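Local coordinates for N-acetylneuraminic acid outer membrane channel protein NanC (Escherichia coli, PDB 2WJR), which forms a monomeric outer-membrane channel, weakly selective for anions, that lets N-acetylneuraminic acid enter the bacterium, at residues Tyr105-Lys110 with Arg123-Arg128; Gly7-Ser12 with Asn36-Ile41; Pro178-Tyr183 with Ile208-Lys213. The protein carries 1 engineered substitution. All blocks are in the same frame, centred on the assembly; numbering follows the deposited sequence.

Contact 1: residues Tyr105-Lys110 with Arg123-Arg128; sequences YRYDWK and RDNVHR. With OCT (N-octane), chain G; PO4 (phosphate ion), chain D.
R106 and R128 lie side by side and point the same way on one face of two antiparallel barrel strands. The two guanidinium planes are 30° apart, and CD of R128 sits 3.5 Å from NH2 of R106, over one face of that group. R106 grips D108 side-on, with NE to OD1 and NH2 to OD2. R128 has its own salt bridge, to D130. On the other face, OH of Y105 meets ND1 of H127 at 2.8 Å. C3 of an n-octane stands over the centre of the Y107 ring, consistent with this face being turned to the membrane. Nearer the extracellular end, CZ2 of W109 lies over one face of the R123 guanidinium, toward its rim, the planes 18° apart. R123 CD is 3.4 Å from W109 NE1. NH1 of R123 donates to O of K110 (2.9 Å), and NE donates to a phosphate. An alanine in place of R123 would probably leave the K110 carbonyl without this donor, take the NE bond from the phosphate and open a gap beside the W109 indole. N125 OD1 accepts from N of K110 at 3.0 Å. K110 NZ forms a salt bridge with D124 OD2 (2.8 Å), on its anti lone pair. D108 probably offsets some repulsion between the two arginines, whose face probably looks into the channel, consistent with weak anion selectivity.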
loop_
_atom_site.group_PDB
_atom_site.type_symbol
_atom_site.label_atom_id
_atom_site.label_comp_id
_atom_site.label_asym_id
_atom_site.label_seq_id
_atom_site.Cartn_x
_atom_site.Cartn_y
_atom_site.Cartn_z
ATOM N N TYR A 105 -1.290 10.401 6.000
ATOM C CA TYR A 105 -0.420 11.180 5.149
ATOM C C TYR A 105 1.001 10.684 5.325
ATOM O O TYR A 105 1.507 10.567 6.464
ATOM C CB TYR A 105 -0.486 12.674 5.478
ATOM C CG TYR A 105 0.664 13.382 4.803
ATOM C CD1 TYR A 105 0.603 13.694 3.443
ATOM C CD2 TYR A 105 1.832 13.676 5.499
ATOM C CE1 TYR A 105 1.666 14.324 2.799
ATOM C CE2 TYR A 105 2.906 14.295 4.862
ATOM C CZ TYR A 105 2.812 14.612 3.513
ATOM O OH TYR A 105 3.882 15.220 2.901
ATOM N N ARG A 106 1.653 10.407 4.195
ATOM C CA ARG A 106 3.032 9.935 4.163
ATOM C C ARG A 106 3.835 10.763 3.151
ATOM O O ARG A 106 3.329 11.058 2.055
ATOM C CB ARG A 106 3.065 8.473 3.736
ATOM C CG ARG A 106 4.456 7.786 3.802
ATOM C CD ARG A 106 4.257 6.313 3.501
ATOM N NE ARG A 106 4.482 5.990 2.086
ATOM C CZ ARG A 106 3.929 4.985 1.417
ATOM N NH1 ARG A 106 3.052 4.162 1.996
ATOM N NH2 ARG A 106 4.261 4.796 0.151
ATOM N N TYR A 107 5.048 11.128 3.544
ATOM C CA TYR A 107 6.022 11.818 2.678
ATOM C C TYR A 107 7.141 10.850 2.315
ATOM O O TYR A 107 7.950 10.500 3.175
ATOM C CB TYR A 107 6.609 13.030 3.402
ATOM C CG TYR A 107 7.646 13.810 2.593
ATOM C CD1 TYR A 107 7.293 14.430 1.405
ATOM C CD2 TYR A 107 8.956 13.931 3.036
ATOM C CE1 TYR A 107 8.224 15.148 0.654
ATOM C CE2 TYR A 107 9.907 14.661 2.299
ATOM C CZ TYR A 107 9.525 15.256 1.104
ATOM O OH TYR A 107 10.459 15.977 0.373
ATOM N N ASP A 108 7.166 10.442 1.045
ATOM C CA ASP A 108 8.138 9.515 0.517
ATOM C C ASP A 108 9.317 10.305 -0.054
ATOM O O ASP A 108 9.181 11.044 -1.056
ATOM C CB ASP A 108 7.505 8.657 -0.563
ATOM C CG ASP A 108 6.662 7.520 0.007
ATOM O OD1 ASP A 108 6.812 7.179 1.207
ATOM O OD2 ASP A 108 5.850 6.969 -0.748
ATOM N N TRP A 109 10.446 10.168 0.620
ATOM C CA TRP A 109 11.653 10.923 0.315
ATOM C C TRP A 109 12.686 9.923 -0.191
ATOM O O TRP A 109 12.987 8.943 0.493
ATOM C CB TRP A 109 12.139 11.651 1.564
ATOM C CG TRP A 109 13.364 12.491 1.333
ATOM C CD1 TRP A 109 13.403 13.783 0.906
ATOM C CD2 TRP A 109 14.733 12.085 1.516
ATOM N NE1 TRP A 109 14.704 14.212 0.822
ATOM C CE2 TRP A 109 15.541 13.193 1.189
ATOM C CE3 TRP A 109 15.347 10.901 1.941
ATOM C CZ2 TRP A 109 16.934 13.154 1.267
ATOM C CZ3 TRP A 109 16.742 10.857 2.010
ATOM C CH2 TRP A 109 17.519 11.982 1.671
ATOM N N LYS A 110 13.207 10.142 -1.396
ATOM C CA LYS A 110 14.205 9.232 -1.968
ATOM C C LYS A 110 15.614 9.642 -1.570
ATOM O O LYS A 110 16.003 10.801 -1.720
ATOM C CB LYS A 110 14.099 9.179 -3.489
ATOM C CG LYS A 110 12.984 8.326 -3.987
ATOM C CD LYS A 110 12.837 8.414 -5.486
ATOM C CE LYS A 110 11.711 7.553 -5.997
ATOM N NZ LYS A 110 11.566 7.594 -7.482
ATOM N N ARG A 123 15.378 15.020 -6.920
ATOM C CA ARG A 123 14.888 13.984 -6.022
ATOM C C ARG A 123 13.379 13.831 -6.207
ATOM O O ARG A 123 12.627 14.792 -6.075
ATOM C CB ARG A 123 15.214 14.399 -4.595
ATOM C CG ARG A 123 15.721 13.319 -3.727
ATOM C CD ARG A 123 16.015 13.849 -2.334
ATOM N NE ARG A 123 17.367 14.382 -2.218
ATOM C CZ ARG A 123 18.472 13.644 -2.113
ATOM N NH1 ARG A 123 18.412 12.322 -2.118
ATOM N NH2 ARG A 123 19.647 14.243 -2.013
ATOM N N ASP A 124 12.958 12.613 -6.490
ATOM C CA ASP A 124 11.593 12.341 -6.847
ATOM C C ASP A 124 10.835 12.002 -5.557
ATOM O O ASP A 124 10.485 10.859 -5.302
ATOM C CB ASP A 124 11.490 11.218 -7.862
ATOM C CG ASP A 124 10.063 10.820 -8.144
ATOM O OD1 ASP A 124 9.192 11.712 -8.208
ATOM O OD2 ASP A 124 9.812 9.614 -8.290
ATOM N N ASN A 125 10.568 13.044 -4.803
ATOM C CA ASN A 125 9.871 12.919 -3.524
ATOM C C ASN A 125 8.375 13.038 -3.767
ATOM O O ASN A 125 7.922 13.688 -4.732
ATOM C CB ASN A 125 10.335 13.981 -2.561
ATOM C CG ASN A 125 11.822 13.962 -2.347
ATOM O OD1 ASN A 125 12.452 12.888 -2.341
ATOM N ND2 ASN A 125 12.412 15.156 -2.172
ATOM N N VAL A 126 7.596 12.395 -2.898
ATOM C CA VAL A 126 6.190 12.243 -3.137
ATOM C C VAL A 126 5.348 12.517 -1.881
ATOM O O VAL A 126 5.714 12.112 -0.778
ATOM C CB VAL A 126 5.893 10.830 -3.635
ATOM C CG1 VAL A 126 4.373 10.574 -3.591
ATOM C CG2 VAL A 126 6.456 10.615 -5.056
ATOM N N HIS A 127 4.237 13.218 -2.073
ATOM C CA HIS A 127 3.229 13.423 -1.022
ATOM C C HIS A 127 2.148 12.409 -1.237
ATOM O O HIS A 127 1.558 12.372 -2.312
ATOM C CB HIS A 127 2.592 14.797 -1.140
ATOM C CG HIS A 127 3.530 15.937 -0.914
ATOM N ND1 HIS A 127 4.048 16.245 0.324
ATOM C CD2 HIS A 127 4.019 16.869 -1.770
ATOM C CE1 HIS A 127 4.839 17.296 0.222
ATOM N NE2 HIS A 127 4.835 17.699 -1.038
ATOM N N ARG A 128 1.858 11.579 -0.232
ATOM C CA ARG A 128 0.911 10.491 -0.402
ATOM C C ARG A 128 -0.157 10.453 0.716
ATOM O O ARG A 128 0.161 10.524 1.906
ATOM C CB ARG A 128 1.632 9.144 -0.488
ATOM C CG ARG A 128 0.674 7.974 -0.550
ATOM C CD ARG A 128 1.368 6.655 -0.630
ATOM N NE ARG A 128 0.390 5.557 -0.556
ATOM C CZ ARG A 128 0.419 4.421 -1.253
ATOM N NH1 ARG A 128 1.387 4.167 -2.137
ATOM N NH2 ARG A 128 -0.558 3.537 -1.073
HETATM C C1 OCT G . 8.463 19.004 2.425
HETATM C C2 OCT G . 7.317 18.426 3.275
HETATM C C3 OCT G . 7.831 17.428 4.329
HETATM C C4 OCT G . 6.706 16.754 5.138
HETATM C C5 OCT G . 7.270 15.703 6.124
HETATM C C6 OCT G . 6.295 15.383 7.276
HETATM C C7 OCT G . 6.558 14.016 7.943
HETATM C C8 OCT G . 5.258 13.276 8.318
HETATM P P PO4 D . 17.763 17.666 -4.439
HETATM O O1 PO4 D . 18.539 18.907 -4.066
HETATM O O2 PO4 D . 17.496 16.904 -3.159
HETATM O O3 PO4 D . 16.444 18.057 -5.089
HETATM O O4 PO4 D . 18.586 16.842 -5.410
HETATM O O HOH W 1 9.384 9.146 -3.434
HETATM O O HOH W 2 14.624 16.769 -1.176
#

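Contact 2: residues Gly7-Ser12 with Asn36-Ile41; sequences GYRSGS and NTWNTI
The guanidinium of R9 takes the rim of the W38 indole on one face. W38 CZ3 stands over its centre, 3.5 Å from R9 CZ. The two planes are 90° apart, so the indole presents its edge and not its pi face. CH2 of W38 also takes part, 3.7 Å from R9 CZ. This is therefore edge packing and not a cation-pi stack. Further round the same rim, S12 CB lies 3.7 Å from W38 CZ2. A bend at chi2 (-133°) sets CD of R9 near W38 CH2, at 3.9 Å. A looser apolar touch joins Y8 CE1 to I41 CD1 at 4.3 Å. No hydrogen bond crosses between the two segments, and the polar ends are held from elsewhere. R9 NE pairs with E16, and R9 NH1 with E203. These two carboxylates are likely to fix the rotation of the guanidinium against W38. S12 OG also bonds to E203, and Y8 OH bonds to H13. NH1 of R9 is also hydrogen-bonded to a buffer molecule (HEPES), probably from the crystallisation liquor. The strands 2-9 and 29-40 are not direct neighbours. Strand 14-24 runs between them and pairs with both, and W38 also touches its A14. The contact thus spans one barrel strand at the extracellular end, and includes S12 of the turn that links strand 2-9 to strand 14-24.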
loop_
_atom_site.group_PDB
_atom_site.type_symbol
_atom_site.label_atom_id
_atom_site.label_comp_id
_atom_site.label_asym_id
_atom_site.label_seq_id
_atom_site.Cartn_x
_atom_site.Cartn_y
_atom_site.Cartn_z
ATOM N N GLY A 7 -0.809 -11.463 -7.724
ATOM C CA GLY A 7 -1.571 -10.470 -8.466
ATOM C C GLY A 7 -1.221 -10.386 -9.931
ATOM O O GLY A 7 -0.080 -10.631 -10.309
ATOM N N TYR A 8 -2.220 -10.039 -10.738
ATOM C CA TYR A 8 -2.031 -9.775 -12.168
ATOM C C TYR A 8 -2.366 -8.323 -12.491
ATOM O O TYR A 8 -3.426 -7.835 -12.122
ATOM C CB TYR A 8 -2.906 -10.708 -13.024
ATOM C CG TYR A 8 -2.828 -10.331 -14.494
ATOM C CD1 TYR A 8 -1.638 -10.471 -15.195
ATOM C CD2 TYR A 8 -3.917 -9.780 -15.154
ATOM C CE1 TYR A 8 -1.536 -10.102 -16.536
ATOM C CE2 TYR A 8 -3.830 -9.407 -16.499
ATOM C CZ TYR A 8 -2.631 -9.571 -17.177
ATOM O OH TYR A 8 -2.517 -9.197 -18.494
ATOM N N ARG A 9 -1.467 -7.656 -13.213
ATOM C CA ARG A 9 -1.683 -6.306 -13.682
ATOM C C ARG A 9 -1.899 -6.279 -15.199
ATOM O O ARG A 9 -1.011 -6.695 -15.944
ATOM C CB ARG A 9 -0.488 -5.443 -13.322
ATOM C CG ARG A 9 -0.278 -5.321 -11.819
ATOM C CD ARG A 9 -0.059 -3.892 -11.496
ATOM N NE ARG A 9 0.683 -3.626 -10.281
ATOM C CZ ARG A 9 1.338 -2.492 -10.080
ATOM N NH1 ARG A 9 1.372 -1.563 -11.030
ATOM N NH2 ARG A 9 1.987 -2.293 -8.955
ATOM N N SER A 10 -3.052 -5.738 -15.612
ATOM C CA SER A 10 -3.586 -5.856 -16.988
ATOM C C SER A 10 -2.891 -4.940 -17.996
ATOM O O SER A 10 -2.738 -5.300 -19.167
ATOM C CB SER A 10 -5.097 -5.566 -16.991
ATOM N N GLY A 11 -2.491 -3.754 -17.553
ATOM C CA GLY A 11 -1.816 -2.789 -18.423
ATOM C C GLY A 11 -0.338 -3.105 -18.579
ATOM O O GLY A 11 0.215 -3.104 -19.692
ATOM N N SER A 12 0.298 -3.391 -17.454
ATOM C CA SER A 12 1.695 -3.809 -17.442
ATOM C C SER A 12 1.872 -5.249 -17.924
ATOM O O SER A 12 2.982 -5.664 -18.222
ATOM C CB SER A 12 2.282 -3.638 -16.047
ATOM O OG SER A 12 2.402 -2.266 -15.731
ATOM N N ASN A 36 8.150 -7.806 -2.477
ATOM C CA ASN A 36 7.328 -7.823 -3.673
ATOM C C ASN A 36 8.202 -8.222 -4.878
ATOM O O ASN A 36 9.269 -7.652 -5.101
ATOM C CB ASN A 36 6.721 -6.453 -3.922
ATOM C CG ASN A 36 5.710 -6.066 -2.858
ATOM O OD1 ASN A 36 4.555 -6.531 -2.871
ATOM N ND2 ASN A 36 6.132 -5.217 -1.935
ATOM N N THR A 37 7.729 -9.203 -5.630
ATOM C CA THR A 37 8.384 -9.633 -6.864
ATOM C C THR A 37 7.576 -9.118 -8.031
ATOM O O THR A 37 6.382 -8.846 -7.894
ATOM C CB THR A 37 8.446 -11.164 -6.977
ATOM O OG1 THR A 37 7.117 -11.687 -7.087
ATOM C CG2 THR A 37 9.155 -11.765 -5.776
ATOM N N TRP A 38 8.233 -8.988 -9.179
ATOM C CA TRP A 38 7.604 -8.464 -10.383
ATOM C C TRP A 38 8.085 -9.302 -11.568
ATOM O O TRP A 38 9.283 -9.309 -11.871
ATOM C CB TRP A 38 7.995 -7.001 -10.575
ATOM C CG TRP A 38 7.310 -6.350 -11.723
ATOM C CD1 TRP A 38 7.730 -6.323 -13.021
ATOM C CD2 TRP A 38 6.075 -5.631 -11.683
ATOM N NE1 TRP A 38 6.829 -5.639 -13.797
ATOM C CE2 TRP A 38 5.801 -5.199 -13.001
ATOM C CE3 TRP A 38 5.175 -5.304 -10.662
ATOM C CZ2 TRP A 38 4.664 -4.451 -13.325
ATOM C CZ3 TRP A 38 4.044 -4.566 -10.980
ATOM C CH2 TRP A 38 3.798 -4.145 -12.306
ATOM N N ASN A 39 7.157 -10.012 -12.207
ATOM C CA ASN A 39 7.461 -10.845 -13.374
ATOM C C ASN A 39 6.623 -10.425 -14.566
ATOM O O ASN A 39 5.440 -10.778 -14.668
ATOM C CB ASN A 39 7.218 -12.319 -13.073
ATOM C CG ASN A 39 8.203 -12.871 -12.062
ATOM O OD1 ASN A 39 9.157 -13.575 -12.415
ATOM N ND2 ASN A 39 7.990 -12.533 -10.794
ATOM N N THR A 40 7.240 -9.651 -15.453
ATOM C CA THR A 40 6.597 -9.258 -16.698
ATOM C C THR A 40 6.506 -10.487 -17.605
ATOM O O THR A 40 7.382 -11.356 -17.567
ATOM C CB THR A 40 7.354 -8.105 -17.395
ATOM O OG1 THR A 40 6.666 -7.738 -18.597
ATOM C CG2 THR A 40 8.805 -8.497 -17.724
ATOM N N ILE A 41 5.430 -10.581 -18.383
ATOM C CA ILE A 41 5.277 -11.669 -19.359
ATOM C C ILE A 41 5.664 -11.183 -20.765
ATOM O O ILE A 41 5.111 -10.195 -21.260
ATOM C CB ILE A 41 3.847 -12.224 -19.395
ATOM C CG1 ILE A 41 3.348 -12.541 -17.980
ATOM C CG2 ILE A 41 3.794 -13.473 -20.283
ATOM C CD1 ILE A 41 1.838 -12.474 -17.847
#

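Contact 3: residues Pro178-Tyr183 with Ile208-Lys213; sequences PDITPY and IGVSFK
Two antiparallel strands of the transmembrane beta-barrel, 180-188 and 198-212, pair here near the periplasmic end. T181 with S211 and Y183 with G209 are hydrogen-bonded pairs. I180 with F212 and P182 with V210 are non-hydrogen-bonded ones. P182 lacks an N-H but sits at a non-hydrogen-bonded position, so no bond of this pairing is lost. Beyond the last pair, K213 N still donates to D179 O at 2.8 Å. On one face, I180 CG2 meets V210 CG2 at 3.7 Å, the two side chains pointing the same way. The same methyl lies 3.8 Å from F212 CE2. A water bridges T181 OG1 and S211 O, and a second lies between D179 O and K213 O. On the face of T181 and S211, Y183 turns its ring across the neighbouring strand. Its CG lies between the backbone N and the carbonyl carbon (chi1 63°), on the G209 side, and one face of the ring lies over G209. A CB on that residue would collide with the ring. Y183 OH goes on to D3 of strand 2-9, the next strand in the barrel. CA of G209 stands 3.8 Å from the centroid of the Y183 ring, 18° off its normal, as a CH-pi contact.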
loop_
_atom_site.group_PDB
_atom_site.type_symbol
_atom_site.label_atom_id
_atom_site.label_comp_id
_atom_site.label_asym_id
_atom_site.label_seq_id
_atom_site.Cartn_x
_atom_site.Cartn_y
_atom_site.Cartn_z
ATOM N N PRO A 178 -10.659 -18.614 12.285
ATOM C CA PRO A 178 -10.201 -17.435 13.024
ATOM C C PRO A 178 -8.744 -17.061 12.752
ATOM O O PRO A 178 -8.365 -15.927 12.991
ATOM C CB PRO A 178 -10.386 -17.853 14.480
ATOM C CG PRO A 178 -11.566 -18.779 14.425
ATOM C CD PRO A 178 -11.362 -19.564 13.164
ATOM N N ASP A 179 -7.946 -17.995 12.248
ATOM C CA ASP A 179 -6.558 -17.709 11.897
ATOM C C ASP A 179 -6.168 -18.009 10.428
ATOM O O ASP A 179 -4.992 -17.991 10.106
ATOM C CB ASP A 179 -5.597 -18.402 12.885
ATOM C CG ASP A 179 -5.830 -19.886 12.989
ATOM O OD1 ASP A 179 -5.927 -20.390 14.135
ATOM O OD2 ASP A 179 -5.916 -20.540 11.932
ATOM N N ILE A 180 -7.150 -18.265 9.557
ATOM C CA ILE A 180 -6.921 -18.373 8.097
ATOM C C ILE A 180 -7.967 -17.540 7.348
ATOM O O ILE A 180 -9.166 -17.810 7.423
ATOM C CB ILE A 180 -6.991 -19.824 7.549
ATOM C CG1 ILE A 180 -6.065 -20.767 8.327
ATOM C CG2 ILE A 180 -6.618 -19.858 6.066
ATOM C CD1 ILE A 180 -6.158 -22.227 7.832
ATOM N N THR A 181 -7.495 -16.522 6.631
ATOM C CA THR A 181 -8.386 -15.593 5.971
ATOM C C THR A 181 -8.006 -15.445 4.504
ATOM O O THR A 181 -7.209 -14.587 4.169
ATOM C CB THR A 181 -8.364 -14.209 6.672
ATOM O OG1 THR A 181 -8.685 -14.375 8.057
ATOM C CG2 THR A 181 -9.370 -13.259 6.040
ATOM N N PRO A 182 -8.567 -16.301 3.629
ATOM C CA PRO A 182 -8.398 -16.078 2.190
ATOM C C PRO A 182 -9.063 -14.775 1.771
ATOM O O PRO A 182 -10.038 -14.355 2.385
ATOM C CB PRO A 182 -9.126 -17.271 1.552
ATOM C CG PRO A 182 -9.258 -18.282 2.655
ATOM C CD PRO A 182 -9.441 -17.464 3.886
ATOM N N TYR A 183 -8.524 -14.126 0.745
ATOM C CA TYR A 183 -9.157 -12.921 0.213
ATOM C C TYR A 183 -8.968 -12.765 -1.280
ATOM O O TYR A 183 -8.047 -13.326 -1.875
ATOM C CB TYR A 183 -8.637 -11.665 0.924
ATOM C CG TYR A 183 -7.171 -11.381 0.762
ATOM C CD1 TYR A 183 -6.238 -11.896 1.661
ATOM C CD2 TYR A 183 -6.706 -10.560 -0.263
ATOM C CE1 TYR A 183 -4.877 -11.614 1.524
ATOM C CE2 TYR A 183 -5.358 -10.267 -0.400
ATOM C CZ TYR A 183 -4.446 -10.788 0.494
ATOM O OH TYR A 183 -3.106 -10.509 0.371
ATOM N N ILE A 208 -5.266 -12.323 -5.462
ATOM C CA ILE A 208 -5.789 -13.324 -4.549
ATOM C C ILE A 208 -4.726 -13.610 -3.511
ATOM O O ILE A 208 -3.530 -13.650 -3.813
ATOM C CB ILE A 208 -6.195 -14.614 -5.284
ATOM C CG1 ILE A 208 -6.860 -15.603 -4.309
ATOM C CG2 ILE A 208 -4.973 -15.229 -5.954
ATOM C CD1 ILE A 208 -8.066 -16.352 -4.905
ATOM N N GLY A 209 -5.170 -13.787 -2.270
ATOM C CA GLY A 209 -4.245 -14.027 -1.183
ATOM C C GLY A 209 -4.885 -14.685 0.020
ATOM O O GLY A 209 -6.077 -14.977 0.041
ATOM N N VAL A 210 -4.056 -14.909 1.030
ATOM C CA VAL A 210 -4.522 -15.482 2.290
ATOM C C VAL A 210 -3.617 -15.009 3.408
ATOM O O VAL A 210 -2.401 -14.914 3.255
ATOM C CB VAL A 210 -4.579 -17.039 2.235
ATOM C CG1 VAL A 210 -3.270 -17.590 1.761
ATOM C CG2 VAL A 210 -4.982 -17.634 3.588
ATOM N N SER A 211 -4.238 -14.693 4.531
ATOM C CA SER A 211 -3.520 -14.268 5.707
ATOM C C SER A 211 -3.692 -15.330 6.787
ATOM O O SER A 211 -4.799 -15.795 7.015
ATOM C CB SER A 211 -4.071 -12.939 6.222
ATOM O OG SER A 211 -3.339 -12.529 7.354
ATOM N N PHE A 212 -2.590 -15.661 7.448
ATOM C CA PHE A 212 -2.547 -16.659 8.518
ATOM C C PHE A 212 -2.150 -16.025 9.841
ATOM O O PHE A 212 -1.058 -15.463 9.942
ATOM C CB PHE A 212 -1.501 -17.705 8.195
ATOM C CG PHE A 212 -1.746 -18.445 6.917
ATOM C CD1 PHE A 212 -1.066 -18.104 5.757
ATOM C CD2 PHE A 212 -2.625 -19.516 6.886
ATOM C CE1 PHE A 212 -1.270 -18.817 4.572
ATOM C CE2 PHE A 212 -2.831 -20.245 5.713
ATOM C CZ PHE A 212 -2.159 -19.892 4.553
ATOM N N LYS A 213 -3.028 -16.118 10.842
ATOM C CA LYS A 213 -2.708 -15.681 12.212
ATOM C C LYS A 213 -1.999 -16.787 12.958
ATOM O O LYS A 213 -2.070 -17.951 12.563
ATOM C CB LYS A 213 -3.964 -15.342 12.999
ATOM C CG LYS A 213 -4.802 -14.232 12.460
ATOM C CD LYS A 213 -5.967 -13.971 13.407
ATOM C CE LYS A 213 -7.019 -13.099 12.757
ATOM N NZ LYS A 213 -6.434 -11.797 12.316
HETATM O O HOH W 3 -2.772 -19.884 10.806
HETATM O O HOH W 4 -6.243 -14.926 9.448
#

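In the fold
All three contacts belong to the antiparallel barrel wall that surrounds the channel. They follow one another along the chain in the order contact 2, contact 1, contact 3. Contacts 1 and 2 reach the extracellular end, with centres about 24 Å apart and nearest atoms about 9 Å apart. Contact 3 is near the periplasmic end, on the opposite side of the chain's centre from contact 1, about 31 Å away between centres. Contacts 2 and 3 do not touch, but they lie on neighbouring strands 2-9 and 198-212, with nearest atoms about 5 Å apart and centres about 22 Å apart. An n-octane lies directly on contact 1, whereas the side chain of Y183 in contact 3 is about 13 Å from a bound octane.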